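Local atomic coordinates of epsin-1 (Saccharomyces cerevisiae, PDB entry 5LOZ), a protein that binds phosphoinositide-rich membranes through its ENTH domain, the part present here, and is required for endocytosis and for the localization of actin. Residues 19-24 / 63-68; 55-60 / 106-111; 69-74 / 118-123. All coordinates share one frame; numbering follows the deposited sequence. Where two conformers were deposited one is given.

Interaction 1. Residues 19-24 / 63-68; sequences HQVSKD and ALTVID
Val21 and Thr65 meet tip to tip, and their methyl groups form the tight part of this contact. CG2 of Val21 lies 3.8 Å from CG2 of Thr65 and is equally near the Thr65 CB, so a single valine methyl rests on the threonine's branch point. The torsion of Thr65 (chi1 -57°) sorts its two ends: CG2, anti to the backbone N, goes to the valine, and OG1 stays beside the N. The other valine methyl, CG1, reaches the buried Val66 more loosely, with 4.4 Å to Val66 CG2; Leu26 of helix 23-32 touches both valines. On the polar side the segments stand farther apart and a water bridges them. It donates to His19 O at 2.6 Å and is hydrogen-bonded to Thr65 OG1 at 2.7 Å. That hydroxyl also bonds to Ala61 O within its own helix and to Lys112 NZ of helix 106-121. No direct hydrogen bond joins the segments and only 125 Å² is buried where the loop preceding helix 23-32 lies against helix 57-73. The chemistry implies a small contact resting on van der Waals packing of a few methyls, with one water joining a loop carbonyl to the threonine hydroxyl.

Interaction 2. Residues 55-60 / 106-111; sequences KYWRHI and GQIVRV
Val109 is the central bump of this contact, its two methyls pushing against helix 57-73 at two neighbouring places. CG1 meets CG2 of Ile60 at 3.8 Å, the two side chains crossing at a slant. CG2 faces the Trp57 end of helix 57-73, where it lies 3.9 Å from Trp57 O and 4.3 Å from Trp57 CB, so it fills the hollow beside the root of the tryptophan. Farther along, CD1 of Ile108 comes obliquely to the outer end of the indole's six-membered ring and sits 3.9 Å from both CZ3 and CH2 of Trp57. The indole reaches there because its CG stands between the backbone N and the carbonyl carbon (chi1 66°). No hydrogen bond joins the segments; the side chains that meet are apolar, and 214 Å² is buried in all. The closest pair of CA atoms, those of Ile60 and Val109, is 6.8 Å apart. The contact thus joins the first turn of helix 57-73 to the N-terminal part of helix 106-121, with His97 meeting the indole, Phe95 touching Val109, and Ala61 and Leu64 continuing the packing along helix 57-73.

Interaction 3. Residues 69-74 / 118-123; sequences YLIRFG and ALLSDD
Ile71 extends its CD1 methyl over the ends of two leucines on helix 106-121, lying 3.7 Å from CD2 of Leu119 and 3.8 Å from CD2 of Leu120. The two approaches differ: Ile71 and Leu119 run alongside with opposed directions, whereas Leu120 lies nearly perpendicular to the isoleucine. Ile71 reaches there with CG1 placed between its backbone N and carbonyl carbon (chi1 71°), a rotamer uncommon for isoleucine in helices. CD2 of Leu119 serves a second neighbour, as the aliphatic stem of Arg72 passes it nearly perpendicularly, CG at 3.8 Å and CD at 4.1 Å. Beyond the stem the arginine chain bends at chi3 (64°), and its charged end turns to acidic partners, Asp68 through NH1 and Glu129 of helix 123-133 through NE. Val79 and Cys82 of helix 76-84 touch Ile71, and Leu126 of helix 123-133 touches Leu119, so the buried methyls have apolar company from two further helices. Near the ends of both helices, backbone carbonyls also find arginines: Ile71 O is bonded to Arg130 and Leu120 O to Arg83. Between the segments all close contacts are carbon to carbon and no hydrogen bond forms, with 156 Å² buried, while Arg72 carries both characters, its methylenes packing on Leu119 and its guanidinium salt-bridged to carboxylates, which would probably help to hold the stem in place.

Helix 57-73 takes part in all three contacts. Interaction 2 uses its first turn, interaction 1 its middle and interaction 3 its last turn; interactions 2 and 3 also share helix 106-121, whose start and end they occupy. Their centres lie 19 Å apart with nearest atoms about 8 Å apart, while interaction 1 is 12 Å from the former and 14 Å from the latter, centre to centre, and touches both, through His19 and Ile108 and through Asp68 and Leu119. Along the chain interaction 1 closes before interaction 3 opens, whereas interaction 2 crosses each of them. Helix 57-73 thus packs on the loop before helix 23-32 and, at two places, on helix 106-121, as a central helix of the ENTH domain's alpha-alpha superhelix.

Interaction 1. Residues 19-24 / 63-68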
loop_
_atom_site.group_PDB
_atom_site.type_symbol
_atom_site.label_atom_id
_atom_site.label_comp_id
_atom_site.label_asym_id
_atom_site.label_seq_id
_atom_site.Cartn_x
_atom_site.Cartn_y
_atom_site.Cartn_z
ATOM N N HIS A 19 6.746 -0.785 11.395
ATOM C CA HIS A 19 5.881 -0.208 10.320
ATOM C C HIS A 19 6.622 0.495 9.168
ATOM O O HIS A 19 6.013 0.836 8.168
ATOM C CB HIS A 19 4.810 0.711 10.864
ATOM C CG HIS A 19 5.308 1.991 11.439
ATOM N ND1 HIS A 19 5.670 3.067 10.667
ATOM C CD2 HIS A 19 5.462 2.390 12.733
ATOM C CE1 HIS A 19 6.041 4.064 11.449
ATOM N NE2 HIS A 19 5.931 3.679 12.712
ATOM N N GLN A 20 7.924 0.720 9.297
ATOM C CA GLN A 20 8.699 1.311 8.213
ATOM C C GLN A 20 8.980 0.324 7.089
ATOM O O GLN A 20 9.388 -0.776 7.314
ATOM C CB GLN A 20 9.979 1.912 8.747
ATOM C CG GLN A 20 9.761 3.082 9.713
ATOM C CD GLN A 20 9.686 2.639 11.187
ATOM O OE1 GLN A 20 9.506 1.458 11.497
ATOM N NE2 GLN A 20 9.789 3.580 12.079
ATOM N N VAL A 21 8.716 0.737 5.853
ATOM C CA VAL A 21 8.970 -0.084 4.671
ATOM C C VAL A 21 10.322 0.333 4.069
ATOM O O VAL A 21 10.624 1.530 3.932
ATOM C CB VAL A 21 7.842 0.076 3.626
ATOM C CG1 VAL A 21 8.085 -0.811 2.424
ATOM C CG2 VAL A 21 6.474 -0.223 4.278
ATOM N N SER A 22 11.149 -0.655 3.762
ATOM C CA SER A 22 12.414 -0.419 3.094
ATOM C C SER A 22 12.249 0.232 1.689
ATOM O O SER A 22 11.331 -0.132 0.901
ATOM C CB SER A 22 13.170 -1.754 2.964
ATOM O OG SER A 22 14.014 -1.798 1.822
ATOM N N LYS A 23 13.148 1.169 1.378
ATOM C CA LYS A 23 13.214 1.767 0.030
ATOM C C LYS A 23 13.469 0.712 -1.042
ATOM O O LYS A 23 12.886 0.736 -2.105
ATOM C CB LYS A 23 14.324 2.824 -0.028
ATOM C CG LYS A 23 14.163 3.826 -1.172
ATOM C CD LYS A 23 15.381 4.797 -1.272
ATOM C CE LYS A 23 15.598 5.614 0.037
ATOM N NZ LYS A 23 16.541 6.789 -0.096
ATOM N N ASP A 24 14.374 -0.208 -0.753
ATOM C CA ASP A 24 14.634 -1.369 -1.595
ATOM C C ASP A 24 13.324 -2.027 -2.077
ATOM O O ASP A 24 13.099 -2.244 -3.293
ATOM C CB ASP A 24 15.383 -2.429 -0.760
ATOM C CG ASP A 24 16.838 -2.468 -1.028
ATOM O OD1 ASP A 24 17.594 -1.956 -0.160
ATOM O OD2 ASP A 24 17.219 -3.042 -2.087
ATOM N N ALA A 63 1.093 -1.997 4.071
ATOM C CA ALA A 63 0.348 -2.203 2.856
ATOM C C ALA A 63 -0.061 -0.840 2.268
ATOM O O ALA A 63 0.108 -0.596 1.066
ATOM C CB ALA A 63 -0.860 -3.055 3.087
ATOM N N LEU A 64 -0.528 0.062 3.125
ATOM C CA LEU A 64 -0.931 1.393 2.693
ATOM C C LEU A 64 0.232 2.181 2.197
ATOM O O LEU A 64 0.099 2.953 1.216
ATOM C CB LEU A 64 -1.657 2.136 3.829
ATOM C CG LEU A 64 -3.063 1.656 4.233
ATOM C CD1 LEU A 64 -3.508 2.316 5.561
ATOM C CD2 LEU A 64 -4.108 1.927 3.110
ATOM N N THR A 65 1.393 2.016 2.827
ATOM C CA THR A 65 2.660 2.643 2.365
ATOM C C THR A 65 3.080 2.130 0.990
ATOM O O THR A 65 3.477 2.909 0.122
ATOM C CB THR A 65 3.834 2.409 3.360
ATOM O OG1 THR A 65 3.453 2.919 4.643
ATOM C CG2 THR A 65 5.086 3.083 2.915
ATOM N N VAL A 66 2.986 0.820 0.801
ATOM C CA VAL A 66 3.249 0.227 -0.479
ATOM C C VAL A 66 2.266 0.773 -1.518
ATOM O O VAL A 66 2.695 1.208 -2.606
ATOM C CB VAL A 66 3.189 -1.313 -0.410
ATOM C CG1 VAL A 66 3.325 -1.916 -1.762
ATOM C CG2 VAL A 66 4.274 -1.833 0.544
ATOM N N ILE A 67 0.955 0.783 -1.194
ATOM C CA ILE A 67 -0.034 1.295 -2.163
ATOM C C ILE A 67 0.238 2.759 -2.586
ATOM O O ILE A 67 0.113 3.129 -3.757
ATOM C CB ILE A 67 -1.470 1.096 -1.700
ATOM C CG1 ILE A 67 -1.766 -0.385 -1.512
ATOM C CG2 ILE A 67 -2.458 1.760 -2.708
ATOM C CD1 ILE A 67 -3.050 -0.683 -0.848
ATOM N N ASP A 68 0.625 3.594 -1.619
ATOM C CA ASP A 68 0.944 4.992 -1.882
ATOM C C ASP A 68 2.085 5.092 -2.896
ATOM O O ASP A 68 1.984 5.886 -3.861
ATOM C CB ASP A 68 1.254 5.721 -0.584
ATOM C CG ASP A 68 1.907 7.062 -0.811
ATOM O OD1 ASP A 68 1.151 7.980 -1.138
ATOM O OD2 ASP A 68 3.172 7.159 -0.751
HETATM O O HOH W 1 3.920 1.975 7.158
#

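Interaction 2. Residues 55-60 / 106-111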
loop_
_atom_site.group_PDB
_atom_site.type_symbol
_atom_site.label_atom_id
_atom_site.label_comp_id
_atom_site.label_asym_id
_atom_site.label_seq_id
_atom_site.Cartn_x
_atom_site.Cartn_y
_atom_site.Cartn_z
ATOM N N LYS A 55 -4.654 -6.238 15.818
ATOM C CA LYS A 55 -3.380 -6.649 16.393
ATOM C C LYS A 55 -2.258 -6.557 15.353
ATOM O O LYS A 55 -1.126 -6.208 15.656
ATOM C CB LYS A 55 -3.490 -8.096 16.901
ATOM C CG LYS A 55 -2.222 -8.667 17.440
ATOM C CD LYS A 55 -2.430 -10.139 17.874
ATOM C CE LYS A 55 -1.093 -10.859 18.134
ATOM N NZ LYS A 55 -1.263 -12.293 18.579
ATOM N N TYR A 56 -2.595 -6.869 14.111
ATOM C CA TYR A 56 -1.638 -6.791 13.003
ATOM C C TYR A 56 -1.766 -5.501 12.244
ATOM O O TYR A 56 -1.691 -5.502 11.021
ATOM C CB TYR A 56 -1.854 -7.973 12.072
ATOM C CG TYR A 56 -1.699 -9.277 12.793
ATOM C CD1 TYR A 56 -0.447 -9.719 13.183
ATOM C CD2 TYR A 56 -2.797 -10.044 13.120
ATOM C CE1 TYR A 56 -0.290 -10.902 13.862
ATOM C CE2 TYR A 56 -2.645 -11.243 13.796
ATOM C CZ TYR A 56 -1.379 -11.667 14.167
ATOM O OH TYR A 56 -1.199 -12.853 14.849
ATOM N N TRP A 57 -1.928 -4.385 12.969
ATOM C CA TRP A 57 -2.035 -3.098 12.338
ATOM C C TRP A 57 -0.807 -2.739 11.486
ATOM O O TRP A 57 -0.923 -1.905 10.564
ATOM C CB TRP A 57 -2.287 -1.999 13.375
ATOM C CG TRP A 57 -1.164 -1.748 14.358
ATOM C CD1 TRP A 57 -1.019 -2.327 15.584
ATOM C CD2 TRP A 57 -0.049 -0.877 14.193
ATOM N NE1 TRP A 57 0.120 -1.865 16.186
ATOM C CE2 TRP A 57 0.741 -0.983 15.355
ATOM C CE3 TRP A 57 0.374 -0.011 13.179
ATOM C CZ2 TRP A 57 1.922 -0.260 15.521
ATOM C CZ3 TRP A 57 1.523 0.703 13.357
ATOM C CH2 TRP A 57 2.287 0.580 14.512
ATOM N N ARG A 58 0.369 -3.311 11.794
ATOM C CA ARG A 58 1.576 -3.051 10.979
ATOM C C ARG A 58 1.433 -3.610 9.569
ATOM O O ARG A 58 1.922 -3.001 8.618
ATOM C CB ARG A 58 2.868 -3.520 11.647
ATOM C CG ARG A 58 3.230 -2.771 12.910
ATOM C CD ARG A 58 4.334 -3.472 13.677
ATOM N NE ARG A 58 4.689 -2.669 14.866
ATOM C CZ ARG A 58 4.058 -2.749 16.045
ATOM N NH1 ARG A 58 3.045 -3.576 16.187
ATOM N NH2 ARG A 58 4.404 -1.963 17.052
ATOM N N HIS A 59 0.697 -4.709 9.413
ATOM C CA HIS A 59 0.410 -5.236 8.120
ATOM C C HIS A 59 -0.343 -4.206 7.298
ATOM O O HIS A 59 -0.029 -3.974 6.134
ATOM C CB HIS A 59 -0.445 -6.508 8.199
ATOM C CG HIS A 59 0.286 -7.731 8.636
ATOM N ND1 HIS A 59 -0.375 -8.875 9.044
ATOM C CD2 HIS A 59 1.604 -7.978 8.803
ATOM C CE1 HIS A 59 0.516 -9.782 9.399
ATOM N NE2 HIS A 59 1.721 -9.269 9.260
ATOM N N ILE A 60 -1.328 -3.596 7.936
ATOM C CA ILE A 60 -2.209 -2.592 7.321
ATOM C C ILE A 60 -1.450 -1.319 6.981
ATOM O O ILE A 60 -1.479 -0.883 5.835
ATOM C CB ILE A 60 -3.407 -2.229 8.269
ATOM C CG1 ILE A 60 -4.124 -3.521 8.732
ATOM C CG2 ILE A 60 -4.333 -1.281 7.596
ATOM C CD1 ILE A 60 -5.403 -3.283 9.564
ATOM N N GLY A 106 -3.128 3.272 15.942
ATOM C CA GLY A 106 -4.116 3.423 14.871
ATOM C C GLY A 106 -4.051 4.717 14.077
ATOM O O GLY A 106 -4.444 4.769 12.912
ATOM N N GLN A 107 -3.542 5.769 14.692
ATOM C CA GLN A 107 -3.361 7.049 13.993
ATOM C C GLN A 107 -2.409 6.947 12.786
ATOM O O GLN A 107 -2.547 7.703 11.825
ATOM C CB GLN A 107 -2.877 8.124 14.934
ATOM C CG GLN A 107 -1.463 7.951 15.399
ATOM C CD GLN A 107 -1.058 8.992 16.403
ATOM O OE1 GLN A 107 -0.915 10.174 16.042
ATOM N NE2 GLN A 107 -0.845 8.572 17.673
ATOM N N ILE A 108 -1.458 5.990 12.849
ATOM C CA ILE A 108 -0.531 5.727 11.774
ATOM C C ILE A 108 -1.324 5.208 10.574
ATOM O O ILE A 108 -1.142 5.695 9.467
ATOM C CB ILE A 108 0.589 4.738 12.221
ATOM C CG1 ILE A 108 1.461 5.375 13.322
ATOM C CG2 ILE A 108 1.437 4.324 11.034
ATOM C CD1 ILE A 108 2.439 4.418 14.081
ATOM N N VAL A 109 -2.187 4.224 10.792
ATOM C CA VAL A 109 -3.102 3.687 9.775
ATOM C C VAL A 109 -4.011 4.759 9.207
ATOM O O VAL A 109 -4.077 4.915 7.973
ATOM C CB VAL A 109 -3.956 2.544 10.308
ATOM C CG1 VAL A 109 -4.962 2.033 9.250
ATOM C CG2 VAL A 109 -3.073 1.370 10.802
ATOM N N ARG A 110 -4.638 5.533 10.100
ATOM C CA ARG A 110 -5.570 6.586 9.709
ATOM C C ARG A 110 -4.908 7.656 8.809
ATOM O O ARG A 110 -5.487 8.061 7.768
ATOM C CB ARG A 110 -6.190 7.272 10.951
ATOM C CG ARG A 110 -7.114 6.368 11.774
ATOM C CD ARG A 110 -7.978 7.163 12.682
ATOM N NE ARG A 110 -7.272 7.917 13.714
ATOM C CZ ARG A 110 -6.871 7.390 14.886
ATOM N NH1 ARG A 110 -7.095 6.125 15.151
ATOM N NH2 ARG A 110 -6.241 8.111 15.782
ATOM N N VAL A 111 -3.738 8.154 9.227
ATOM C CA VAL A 111 -3.035 9.156 8.413
ATOM C C VAL A 111 -2.669 8.623 7.002
ATOM O O VAL A 111 -2.931 9.274 5.980
ATOM C CB VAL A 111 -1.831 9.724 9.118
ATOM C CG1 VAL A 111 -1.022 10.588 8.166
ATOM C CG2 VAL A 111 -2.285 10.575 10.312
#

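Interaction 3. Residues 69-74 / 118-123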
loop_
_atom_site.group_PDB
_atom_site.type_symbol
_atom_site.label_atom_id
_atom_site.label_comp_id
_atom_site.label_asym_id
_atom_site.label_seq_id
_atom_site.Cartn_x
_atom_site.Cartn_y
_atom_site.Cartn_z
ATOM N N TYR A 69 3.158 4.322 -2.691
ATOM C CA TYR A 69 4.305 4.344 -3.577
ATOM C C TYR A 69 3.913 3.852 -4.986
ATOM O O TYR A 69 4.363 4.387 -6.001
ATOM C CB TYR A 69 5.427 3.490 -3.048
ATOM C CG TYR A 69 6.774 3.802 -3.652
ATOM C CD1 TYR A 69 7.557 4.825 -3.151
ATOM C CD2 TYR A 69 7.269 3.075 -4.721
ATOM C CE1 TYR A 69 8.797 5.120 -3.675
ATOM C CE2 TYR A 69 8.527 3.364 -5.267
ATOM C CZ TYR A 69 9.285 4.400 -4.735
ATOM O OH TYR A 69 10.532 4.755 -5.206
ATOM N N LEU A 70 3.061 2.833 -5.027
ATOM C CA LEU A 70 2.663 2.214 -6.257
ATOM C C LEU A 70 1.864 3.166 -7.152
ATOM O O LEU A 70 2.027 3.147 -8.368
ATOM C CB LEU A 70 1.829 0.961 -5.984
ATOM C CG LEU A 70 2.541 -0.312 -5.544
ATOM C CD1 LEU A 70 1.588 -1.503 -5.434
ATOM C CD2 LEU A 70 3.688 -0.624 -6.522
ATOM N N ILE A 71 0.967 3.945 -6.567
ATOM C CA ILE A 71 0.156 4.870 -7.365
ATOM C C ILE A 71 0.985 6.078 -7.799
ATOM O O ILE A 71 0.656 6.735 -8.771
ATOM C CB ILE A 71 -1.190 5.286 -6.689
ATOM C CG1 ILE A 71 -0.975 6.211 -5.492
ATOM C CG2 ILE A 71 -2.047 4.033 -6.317
ATOM C CD1 ILE A 71 -2.231 6.904 -5.005
ATOM N N ARG A 72 2.060 6.366 -7.048
ATOM C CA ARG A 72 2.956 7.435 -7.376
ATOM C C ARG A 72 4.075 7.021 -8.357
ATOM O O ARG A 72 4.567 7.859 -9.111
ATOM C CB ARG A 72 3.552 8.060 -6.128
ATOM C CG ARG A 72 2.605 8.867 -5.271
ATOM C CD ARG A 72 3.137 8.977 -3.837
ATOM N NE ARG A 72 4.371 9.707 -3.797
ATOM C CZ ARG A 72 5.395 9.469 -2.986
ATOM N NH1 ARG A 72 5.349 8.502 -2.076
ATOM N NH2 ARG A 72 6.487 10.236 -3.078
ATOM N N PHE A 73 4.466 5.745 -8.346
ATOM C CA PHE A 73 5.630 5.285 -9.143
ATOM C C PHE A 73 5.362 4.051 -9.991
ATOM O O PHE A 73 6.180 3.693 -10.830
ATOM C CB PHE A 73 6.810 4.956 -8.210
ATOM C CG PHE A 73 7.449 6.159 -7.574
ATOM C CD1 PHE A 73 6.995 6.644 -6.331
ATOM C CD2 PHE A 73 8.503 6.812 -8.210
ATOM C CE1 PHE A 73 7.621 7.783 -5.720
ATOM C CE2 PHE A 73 9.126 7.951 -7.614
ATOM C CZ PHE A 73 8.670 8.425 -6.374
ATOM N N GLY A 74 4.258 3.349 -9.739
ATOM C CA GLY A 74 3.996 2.081 -10.399
ATOM C C GLY A 74 3.099 2.188 -11.589
ATOM O O GLY A 74 2.749 3.273 -12.005
ATOM N N ALA A 118 -7.058 11.178 -0.115
ATOM C CA ALA A 118 -6.904 12.558 -0.531
ATOM C C ALA A 118 -6.168 12.634 -1.886
ATOM O O ALA A 118 -6.599 13.391 -2.812
ATOM C CB ALA A 118 -6.167 13.394 0.507
ATOM N N LEU A 119 -5.068 11.881 -2.025
ATOM C CA LEU A 119 -4.334 11.864 -3.256
ATOM C C LEU A 119 -5.177 11.329 -4.425
ATOM O O LEU A 119 -5.114 11.867 -5.545
ATOM C CB LEU A 119 -3.043 11.081 -3.125
ATOM C CG LEU A 119 -2.126 11.015 -4.355
ATOM C CD1 LEU A 119 -1.756 12.460 -4.851
ATOM C CD2 LEU A 119 -0.802 10.193 -4.074
ATOM N N LEU A 120 -5.929 10.270 -4.170
ATOM C CA LEU A 120 -6.801 9.668 -5.174
ATOM C C LEU A 120 -7.960 10.574 -5.618
ATOM O O LEU A 120 -8.507 10.384 -6.712
ATOM C CB LEU A 120 -7.364 8.323 -4.692
ATOM C CG LEU A 120 -6.347 7.174 -4.638
ATOM C CD1 LEU A 120 -6.945 5.961 -3.898
ATOM C CD2 LEU A 120 -5.920 6.803 -6.098
ATOM N N SER A 121 -8.305 11.537 -4.783
ATOM C CA SER A 121 -9.300 12.551 -5.127
ATOM C C SER A 121 -8.694 13.723 -5.885
ATOM O O SER A 121 -9.405 14.455 -6.587
ATOM C CB SER A 121 -10.043 13.051 -3.888
ATOM O OG SER A 121 -10.944 12.061 -3.375
ATOM N N ASP A 122 -7.380 13.905 -5.760
ATOM C CA ASP A 122 -6.687 15.053 -6.296
ATOM C C ASP A 122 -5.997 14.695 -7.599
ATOM O O ASP A 122 -4.761 14.530 -7.649
ATOM C CB ASP A 122 -5.698 15.581 -5.236
ATOM C CG ASP A 122 -5.159 17.000 -5.559
ATOM O OD1 ASP A 122 -5.272 17.484 -6.702
ATOM O OD2 ASP A 122 -4.578 17.612 -4.656
ATOM N N ASP A 123 -6.791 14.593 -8.675
ATOM C CA ASP A 123 -6.248 14.179 -9.963
ATOM C C ASP A 123 -5.120 15.106 -10.432
ATOM O O ASP A 123 -4.149 14.668 -11.025
ATOM C CB ASP A 123 -7.333 14.152 -11.058
ATOM C CG ASP A 123 -8.397 13.120 -10.791
ATOM O OD1 ASP A 123 -8.966 13.119 -9.688
ATOM O OD2 ASP A 123 -8.689 12.370 -11.692
#